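Local coordinates for uncharacterized protein (Lodderomyces elongisporus NRRL YB-4239, PDB 4EXJ) that is of unknown function but belongs to the glutathione S-transferase superfamily and may bind glutathione or take part in transcription regulation, at residues 108-112 and 113-117; 129-132 and 133-137; 201-205 and 206-210. All coordinates share one frame; numbering follows the deposited sequence. Where two conformers were deposited one is given.

In the fold
Contacts 1 and 2 lie on neighbouring helices, 93-120 and 129-149, with centres about 12 Å apart, and they meet directly: Gln113 of contact 1 probably hydrogen-bonds Tyr134 of contact 2, and Ile117 packs on Ile131 and Val135. Both also touch the second subunit. Contact 1 is buried; its wider pi-type turns carry i to i+5 bonds, and a threonine hydroxyl bonds to a backbone carbonyl. Contact 2 is a regular helix start, partly buried, with one face toward the dimer and another toward solvent. Contact 3 is a partly buried, water-bridged turn between helices 193-203 and 208-213, with Ile203 and Val208 buried, Glu206 and Glu209 exposed, and no other chain of the assembly touching it.

Contact 1 (108-112 and 113-117); sequences TQFQS and QTLTI
Thr114 reaches back one turn of the helix to the carbonyl of Phe110, its OG1 donating to Phe110 O and coming in tilted 34° from the carbonyl plane; the modelled distance between these two atoms, 2.5 Å, is unusually short and should be read with caution. OG1 sits between the backbone N and the carbonyl carbon (chi1 70°), the rotation that aims it back at this oxygen; Thr114 N adds a weak bond to the same atom. On the next residues, Thr116 N donates to Gln111 O at 3.0 Å, nearly straight at 168°. That is an i to i+5 link, the mark of a pi-type turn, and a weak bond from Gln113 N to Thr108 O has the same spacing. Thr116 OG1 lies 3.1 Å from Gln111 OE1 and also near Gln111 O, so its single proton has two possible acceptors. The Gln111 side chain, bent at chi2, crosses that of Leu115 at about a right angle, with NE2 3.5 Å from Leu115 CD1. That same methyl meets Phe110 at the ring edge, in plane, 3.9 Å from CE1. A bound sulfate, probably from the crystallisation liquor, lies beside the Gln111 side chain. Further out, Gln113 OE1 bonds Tyr134 OH, and Ser112 OG bonds Gln113 of the second subunit, so this part of the helix belongs to the dimer interface. The widened stretch of helix 93-120 is packed against helix 129-149 through Phe110, Gln113 and Thr114, and against helix 163-179 through Phe110 and Leu115.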
loop_
_atom_site.group_PDB
_atom_site.type_symbol
_atom_site.label_atom_id
_atom_site.label_comp_id
_atom_site.label_asym_id
_atom_site.label_seq_id
_atom_site.Cartn_x
_atom_site.Cartn_y
_atom_site.Cartn_z
ATOM N N THR B 108 -1.545 -0.996 -3.148
ATOM C CA THR B 108 -2.752 -0.199 -2.863
ATOM C C THR B 108 -3.687 -0.136 -4.051
ATOM O O THR B 108 -4.889 -0.329 -3.924
ATOM C CB THR B 108 -2.388 1.228 -2.402
ATOM O OG1 THR B 108 -1.596 1.885 -3.391
ATOM C CG2 THR B 108 -1.551 1.191 -1.112
ATOM N N GLN B 109 -3.134 0.150 -5.212
ATOM C CA GLN B 109 -3.979 0.389 -6.372
ATOM C C GLN B 109 -4.270 -0.855 -7.206
ATOM O O GLN B 109 -5.265 -0.873 -7.947
ATOM C CB GLN B 109 -3.366 1.462 -7.273
ATOM C CG GLN B 109 -3.067 2.770 -6.569
ATOM C CD GLN B 109 -4.232 3.269 -5.736
ATOM O OE1 GLN B 109 -5.341 3.483 -6.248
ATOM N NE2 GLN B 109 -3.986 3.472 -4.441
ATOM N N PHE B 110 -3.390 -1.852 -7.184
ATOM C CA PHE B 110 -3.712 -3.098 -7.887
ATOM C C PHE B 110 -4.339 -4.091 -6.932
ATOM O O PHE B 110 -5.534 -4.339 -7.014
ATOM C CB PHE B 110 -2.511 -3.703 -8.648
ATOM C CG PHE B 110 -2.897 -4.785 -9.635
ATOM C CD1 PHE B 110 -3.371 -6.026 -9.197
ATOM C CD2 PHE B 110 -2.784 -4.552 -10.996
ATOM C CE1 PHE B 110 -3.735 -7.025 -10.119
ATOM C CE2 PHE B 110 -3.142 -5.539 -11.928
ATOM C CZ PHE B 110 -3.619 -6.774 -11.485
ATOM N N GLN B 111 -3.555 -4.631 -6.002
ATOM C CA GLN B 111 -4.076 -5.730 -5.201
ATOM C C GLN B 111 -5.266 -5.280 -4.336
ATOM O O GLN B 111 -6.345 -5.903 -4.368
ATOM C CB GLN B 111 -2.970 -6.330 -4.339
ATOM C CG GLN B 111 -3.469 -7.489 -3.440
ATOM C CD GLN B 111 -3.947 -8.736 -4.196
ATOM O OE1 GLN B 111 -5.001 -9.303 -3.857
ATOM N NE2 GLN B 111 -3.173 -9.188 -5.182
ATOM N N SER B 112 -5.076 -4.214 -3.561
ATOM C CA SER B 112 -6.097 -3.822 -2.572
ATOM C C SER B 112 -7.397 -3.330 -3.210
ATOM O O SER B 112 -8.481 -3.659 -2.722
ATOM C CB SER B 112 -5.544 -2.751 -1.637
ATOM O OG SER B 112 -4.731 -3.370 -0.655
ATOM N N GLN B 113 -7.293 -2.491 -4.223
ATOM C CA GLN B 113 -8.440 -1.918 -4.925
ATOM C C GLN B 113 -9.199 -2.827 -5.862
ATOM O O GLN B 113 -10.262 -2.496 -6.255
ATOM C CB GLN B 113 -8.057 -0.674 -5.714
ATOM C CG GLN B 113 -7.846 0.565 -4.909
ATOM C CD GLN B 113 -9.117 1.139 -4.394
ATOM O OE1 GLN B 113 -9.923 1.617 -5.150
ATOM N NE2 GLN B 113 -9.319 1.055 -3.110
ATOM N N THR B 114 -8.610 -3.920 -6.281
ATOM C CA THR B 114 -9.256 -4.760 -7.245
ATOM C C THR B 114 -9.502 -6.192 -6.762
ATOM O O THR B 114 -10.577 -6.504 -6.357
ATOM C CB THR B 114 -8.513 -4.714 -8.609
ATOM O OG1 THR B 114 -7.258 -5.362 -8.527
ATOM C CG2 THR B 114 -8.309 -3.292 -9.039
ATOM N N LEU B 115 -8.473 -7.017 -6.752
ATOM C CA LEU B 115 -8.615 -8.394 -6.345
ATOM C C LEU B 115 -9.097 -8.571 -4.903
ATOM O O LEU B 115 -9.932 -9.376 -4.642
ATOM C CB LEU B 115 -7.291 -9.125 -6.497
ATOM C CG LEU B 115 -6.632 -9.173 -7.865
ATOM C CD1 LEU B 115 -5.291 -9.861 -7.865
ATOM C CD2 LEU B 115 -7.529 -9.853 -8.807
ATOM N N THR B 116 -8.568 -7.811 -3.965
ATOM C CA THR B 116 -8.995 -8.051 -2.574
ATOM C C THR B 116 -10.452 -7.662 -2.376
ATOM O O THR B 116 -11.187 -8.383 -1.708
ATOM C CB THR B 116 -8.114 -7.307 -1.602
ATOM O OG1 THR B 116 -6.792 -7.810 -1.773
ATOM C CG2 THR B 116 -8.572 -7.578 -0.172
ATOM N N ILE B 117 -10.848 -6.531 -2.956
ATOM C CA ILE B 117 -12.244 -6.055 -2.867
ATOM C C ILE B 117 -13.173 -7.051 -3.532
ATOM O O ILE B 117 -14.211 -7.407 -2.979
ATOM C CB ILE B 117 -12.460 -4.713 -3.572
ATOM C CG1 ILE B 117 -11.612 -3.619 -2.936
ATOM C CG2 ILE B 117 -13.953 -4.334 -3.540
ATOM C CD1 ILE B 117 -11.822 -3.526 -1.485
#

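Contact 2 (129-132 and 133-137); sequences ENIA and QYVLS
Ile131 and Val135, one turn apart, cross obliquely and meet through their CG2 methyls at 4.2 Å. Val135 has CG1 anti to its backbone N (chi1 174°), which leaves CG2 beside that N and directed back along the helix, where it also lies 3.4 Å from Ile131 O. The same carbonyl takes the Val135 N-H at 2.9 Å in a nearly straight bond of 170°. Tyr134 is turned differently: its CB rests against Ile131 O, while the ring leads off from the first turn and its OH bonds Gln113 on helix 93-120. Gln133 folds its CG back to 3.4 Å from Glu129 O, alongside the bond in which Gln133 N donates to that oxygen at 3.0 Å; beyond CG the chain runs extended on an exposed side of the helix, and it was modelled in two conformers.

This is the first part of helix 129-149 in the mainly helical C-terminal domain of a glutathione S-transferase fold, and its bonds have regular i to i+4 alpha-helical spacing. Tyr134 N to Asn130 O and Leu136 N to Ala132 O continue the series. One turn on, Gln133 O takes the backbone N-H of Ser137; in the conformer given, one of two modelled, Ser137 OG adds a second bond to it at 3.0 Å, from the opposite face of the carbonyl plane.

Asn130 turns away from the following turn at its CB; OD1 makes a weak bond to Ile131 N, and ND2 donates to Asn130 OD1 and Asp128 OD2 of the second subunit. Ile131 packs on Ile131 of that subunit as well as on Ile117 of its own chain. Ala132 and Val135 lean on Ile184 in a loop, and Leu136 on Ile186.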
loop_
_atom_site.group_PDB
_atom_site.type_symbol
_atom_site.label_atom_id
_atom_site.label_comp_id
_atom_site.label_asym_id
_atom_site.label_seq_id
_atom_site.Cartn_x
_atom_site.Cartn_y
_atom_site.Cartn_z
ATOM N N GLU B 129 -23.500 -5.783 -8.357
ATOM C CA GLU B 129 -23.201 -4.887 -9.480
ATOM C C GLU B 129 -22.439 -3.646 -9.020
ATOM O O GLU B 129 -21.516 -3.182 -9.705
ATOM C CB GLU B 129 -24.496 -4.487 -10.226
ATOM C CG GLU B 129 -25.106 -5.607 -11.104
ATOM C CD GLU B 129 -26.652 -5.589 -11.175
ATOM O OE1 GLU B 129 -27.239 -4.615 -11.713
ATOM O OE2 GLU B 129 -27.282 -6.569 -10.709
ATOM N N ASN B 130 -22.797 -3.106 -7.856
ATOM C CA ASN B 130 -22.161 -1.864 -7.440
ATOM C C ASN B 130 -20.667 -2.067 -7.160
ATOM O O ASN B 130 -19.836 -1.261 -7.579
ATOM C CB ASN B 130 -22.900 -1.151 -6.287
ATOM C CG ASN B 130 -23.102 -2.017 -5.061
ATOM O OD1 ASN B 130 -22.652 -3.163 -4.985
ATOM N ND2 ASN B 130 -23.801 -1.459 -4.077
ATOM N N ILE B 131 -20.338 -3.143 -6.456
ATOM C CA ILE B 131 -18.938 -3.474 -6.200
ATOM C C ILE B 131 -18.229 -3.880 -7.471
ATOM O O ILE B 131 -17.085 -3.490 -7.700
ATOM C CB ILE B 131 -18.795 -4.626 -5.203
ATOM C CG1 ILE B 131 -19.258 -4.181 -3.823
ATOM C CG2 ILE B 131 -17.340 -5.085 -5.140
ATOM C CD1 ILE B 131 -18.290 -3.225 -3.181
ATOM N N ALA B 132 -18.901 -4.674 -8.294
ATOM C CA ALA B 132 -18.315 -5.120 -9.561
ATOM C C ALA B 132 -17.860 -3.960 -10.446
ATOM O O ALA B 132 -16.752 -3.978 -10.991
ATOM C CB ALA B 132 -19.286 -6.035 -10.323
ATOM N N GLN B 133 -18.690 -2.927 -10.575
ATOM C CA GLN B 133 -18.328 -1.776 -11.388
ATOM C C GLN B 133 -17.207 -0.972 -10.719
ATOM O O GLN B 133 -16.358 -0.388 -11.394
ATOM C CB GLN B 133 -19.561 -0.907 -11.659
ATOM C CG GLN B 133 -20.605 -1.604 -12.544
ATOM C CD GLN B 133 -21.942 -0.880 -12.590
ATOM O OE1 GLN B 133 -22.150 0.116 -11.900
ATOM N NE2 GLN B 133 -22.857 -1.384 -13.405
ATOM N N TYR B 134 -17.198 -0.958 -9.389
ATOM C CA TYR B 134 -16.135 -0.234 -8.697
ATOM C C TYR B 134 -14.813 -0.873 -9.090
ATOM O O TYR B 134 -13.868 -0.193 -9.490
ATOM C CB TYR B 134 -16.305 -0.273 -7.184
ATOM C CG TYR B 134 -15.217 0.478 -6.447
ATOM C CD1 TYR B 134 -15.339 1.840 -6.192
ATOM C CD2 TYR B 134 -14.067 -0.172 -6.008
ATOM C CE1 TYR B 134 -14.349 2.536 -5.528
ATOM C CE2 TYR B 134 -13.056 0.521 -5.339
ATOM C CZ TYR B 134 -13.205 1.869 -5.113
ATOM O OH TYR B 134 -12.221 2.552 -4.453
ATOM N N VAL B 135 -14.767 -2.195 -8.975
ATOM C CA VAL B 135 -13.569 -2.977 -9.309
ATOM C C VAL B 135 -13.170 -2.862 -10.771
ATOM O O VAL B 135 -11.995 -2.731 -11.107
ATOM C CB VAL B 135 -13.747 -4.431 -8.922
ATOM C CG1 VAL B 135 -12.569 -5.259 -9.398
ATOM C CG2 VAL B 135 -13.880 -4.514 -7.412
ATOM N N LEU B 136 -14.154 -2.896 -11.649
ATOM C CA LEU B 136 -13.857 -2.748 -13.065
ATOM C C LEU B 136 -13.212 -1.377 -13.369
ATOM O O LEU B 136 -12.204 -1.288 -14.082
ATOM C CB LEU B 136 -15.138 -2.947 -13.866
ATOM C CG LEU B 136 -14.951 -3.198 -15.353
ATOM C CD1 LEU B 136 -14.037 -4.414 -15.649
ATOM C CD2 LEU B 136 -16.337 -3.397 -15.980
ATOM N N SER B 137 -13.765 -0.311 -12.801
ATOM C CA SER B 137 -13.199 1.026 -12.994
ATOM C C SER B 137 -11.805 1.107 -12.379
ATOM O O SER B 137 -10.921 1.790 -12.902
ATOM C CB SER B 137 -14.101 2.097 -12.380
ATOM O OG SER B 137 -15.412 2.029 -12.912
#

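Contact 3 (201-205 and 206-210); sequences RAIAF and ENVEE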
loop_
_atom_site.group_PDB
_atom_site.type_symbol
_atom_site.label_atom_id
_atom_site.label_comp_id
_atom_site.label_asym_id
_atom_site.label_seq_id
_atom_site.Cartn_x
_atom_site.Cartn_y
_atom_site.Cartn_z
ATOM N N ARG B 201 6.613 -11.063 -21.184
ATOM C CA ARG B 201 8.041 -11.174 -20.937
ATOM C C ARG B 201 8.337 -11.446 -19.473
ATOM O O ARG B 201 9.293 -12.137 -19.150
ATOM C CB ARG B 201 8.843 -9.972 -21.464
ATOM C CG ARG B 201 8.741 -8.686 -20.690
ATOM C CD ARG B 201 9.781 -7.678 -21.233
ATOM N NE ARG B 201 9.438 -7.258 -22.588
ATOM C CZ ARG B 201 8.651 -6.223 -22.877
ATOM N NH1 ARG B 201 8.116 -5.468 -21.909
ATOM N NH2 ARG B 201 8.386 -5.939 -24.147
ATOM N N ALA B 202 7.503 -10.915 -18.582
ATOM C CA ALA B 202 7.714 -11.165 -17.161
ATOM C C ALA B 202 7.407 -12.609 -16.730
ATOM O O ALA B 202 8.165 -13.197 -15.965
ATOM C CB ALA B 202 6.915 -10.167 -16.319
ATOM N N ILE B 203 6.300 -13.159 -17.231
ATOM C CA ILE B 203 5.893 -14.514 -16.924
ATOM C C ILE B 203 6.892 -15.526 -17.512
ATOM O O ILE B 203 7.071 -16.621 -16.967
ATOM C CB ILE B 203 4.447 -14.791 -17.417
ATOM C CG1 ILE B 203 3.863 -16.014 -16.708
ATOM C CG2 ILE B 203 4.371 -14.928 -18.933
ATOM C CD1 ILE B 203 3.498 -15.740 -15.263
ATOM N N ALA B 204 7.562 -15.117 -18.590
ATOM C CA ALA B 204 8.558 -15.945 -19.269
ATOM C C ALA B 204 9.953 -15.910 -18.620
ATOM O O ALA B 204 10.862 -16.641 -19.034
ATOM C CB ALA B 204 8.659 -15.520 -20.739
ATOM N N PHE B 205 10.132 -15.050 -17.618
ATOM C CA PHE B 205 11.433 -14.909 -16.958
ATOM C C PHE B 205 11.806 -16.163 -16.184
ATOM O O PHE B 205 11.042 -16.628 -15.318
ATOM C CB PHE B 205 11.424 -13.698 -16.015
ATOM C CG PHE B 205 12.758 -13.398 -15.405
ATOM C CD1 PHE B 205 13.717 -12.693 -16.115
ATOM C CD2 PHE B 205 13.053 -13.816 -14.126
ATOM C CE1 PHE B 205 14.955 -12.416 -15.557
ATOM C CE2 PHE B 205 14.297 -13.551 -13.560
ATOM C CZ PHE B 205 15.246 -12.845 -14.273
ATOM N N GLU B 206 12.979 -16.727 -16.494
ATOM C CA GLU B 206 13.476 -17.918 -15.785
ATOM C C GLU B 206 12.367 -18.920 -15.478
ATOM O O GLU B 206 11.645 -19.330 -16.386
ATOM C CB GLU B 206 14.273 -17.533 -14.538
ATOM C CG GLU B 206 15.508 -16.683 -14.898
ATOM C CD GLU B 206 16.361 -16.292 -13.707
ATOM O OE1 GLU B 206 16.103 -16.762 -12.579
ATOM O OE2 GLU B 206 17.321 -15.514 -13.907
ATOM N N ASN B 207 12.230 -19.323 -14.216
ATOM C CA ASN B 207 11.220 -20.326 -13.874
ATOM C C ASN B 207 9.994 -19.755 -13.151
ATOM O O ASN B 207 9.311 -20.478 -12.429
ATOM C CB ASN B 207 11.828 -21.480 -13.066
ATOM C CG ASN B 207 12.468 -21.024 -11.784
ATOM O OD1 ASN B 207 12.869 -19.868 -11.648
ATOM N ND2 ASN B 207 12.555 -21.931 -10.818
ATOM N N VAL B 208 9.727 -18.471 -13.375
ATOM C CA VAL B 208 8.574 -17.786 -12.768
ATOM C C VAL B 208 7.277 -18.527 -13.056
ATOM O O VAL B 208 6.508 -18.790 -12.141
ATOM C CB VAL B 208 8.482 -16.317 -13.228
ATOM C CG1 VAL B 208 7.118 -15.704 -12.851
ATOM C CG2 VAL B 208 9.627 -15.506 -12.597
ATOM N N GLU B 209 7.040 -18.878 -14.318
ATOM C CA GLU B 209 5.776 -19.513 -14.665
ATOM C C GLU B 209 5.619 -20.879 -14.016
ATOM O O GLU B 209 4.548 -21.189 -13.470
ATOM C CB GLU B 209 5.600 -19.606 -16.173
ATOM C CG GLU B 209 4.184 -19.962 -16.552
ATOM C CD GLU B 209 4.006 -20.033 -18.040
ATOM O OE1 GLU B 209 4.908 -20.585 -18.703
ATOM O OE2 GLU B 209 2.965 -19.544 -18.538
ATOM N N GLU B 210 6.687 -21.681 -14.062
ATOM C CA GLU B 210 6.716 -22.983 -13.399
ATOM C C GLU B 210 6.374 -22.859 -11.919
ATOM O O GLU B 210 5.565 -23.634 -11.384
ATOM C CB GLU B 210 8.101 -23.621 -13.571
ATOM C CG GLU B 210 8.306 -24.918 -12.821
ATOM C CD GLU B 210 9.747 -25.424 -12.929
ATOM O OE1 GLU B 210 10.418 -25.113 -13.938
ATOM O OE2 GLU B 210 10.210 -26.134 -12.009
HETATM O O HOH W 1 8.966 -18.492 -16.667
#
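Water 1 is the polar centre of this turn: it lies 2.7 Å from Ile203 O and 2.8 Å from Glu206 O, with bonds that probably share its protons, since more acceptors surround it than it has protons to give, and it accepts from Glu209 N. It thereby joins the last turn of one helix to the first of the next. Between them Phe205 to Val208 form a type II' beta turn, closed by Val208 N donating to Phe205 O at 3.0 Å with an N-H...O angle of 163°. Glu206, with the positive phi (39°) of that turn's second position, lays its side chain alongside the Phe205 ring. Its CG sits over one face in a CH-pi contact, 3.9 Å from the ring centroid and offset toward the rim, and the extended chain carries the carboxylate on past CE2 and CZ with its plane only 18° from that of the ring. The charge itself is held by a salt bridge from OE2 to Lys84. Val208 CG2 comes to the edge of the same ring, near its plane, 4.1 Å from CD2. Ahead of the turn, Ile203, its CG1 anti to the backbone N, crosses Glu209 obliquely, CG1 meeting the Glu209 CG at 4.0 Å. Phe205 also stacks on Phe161. Helix 193-203 thus passes into helix 208-213 against helix 163-179, where Ala202 and Val208 pack on Leu169, and against helix 15-23 of the N-terminal domain, which Val208 touches at Val19 and Leu23.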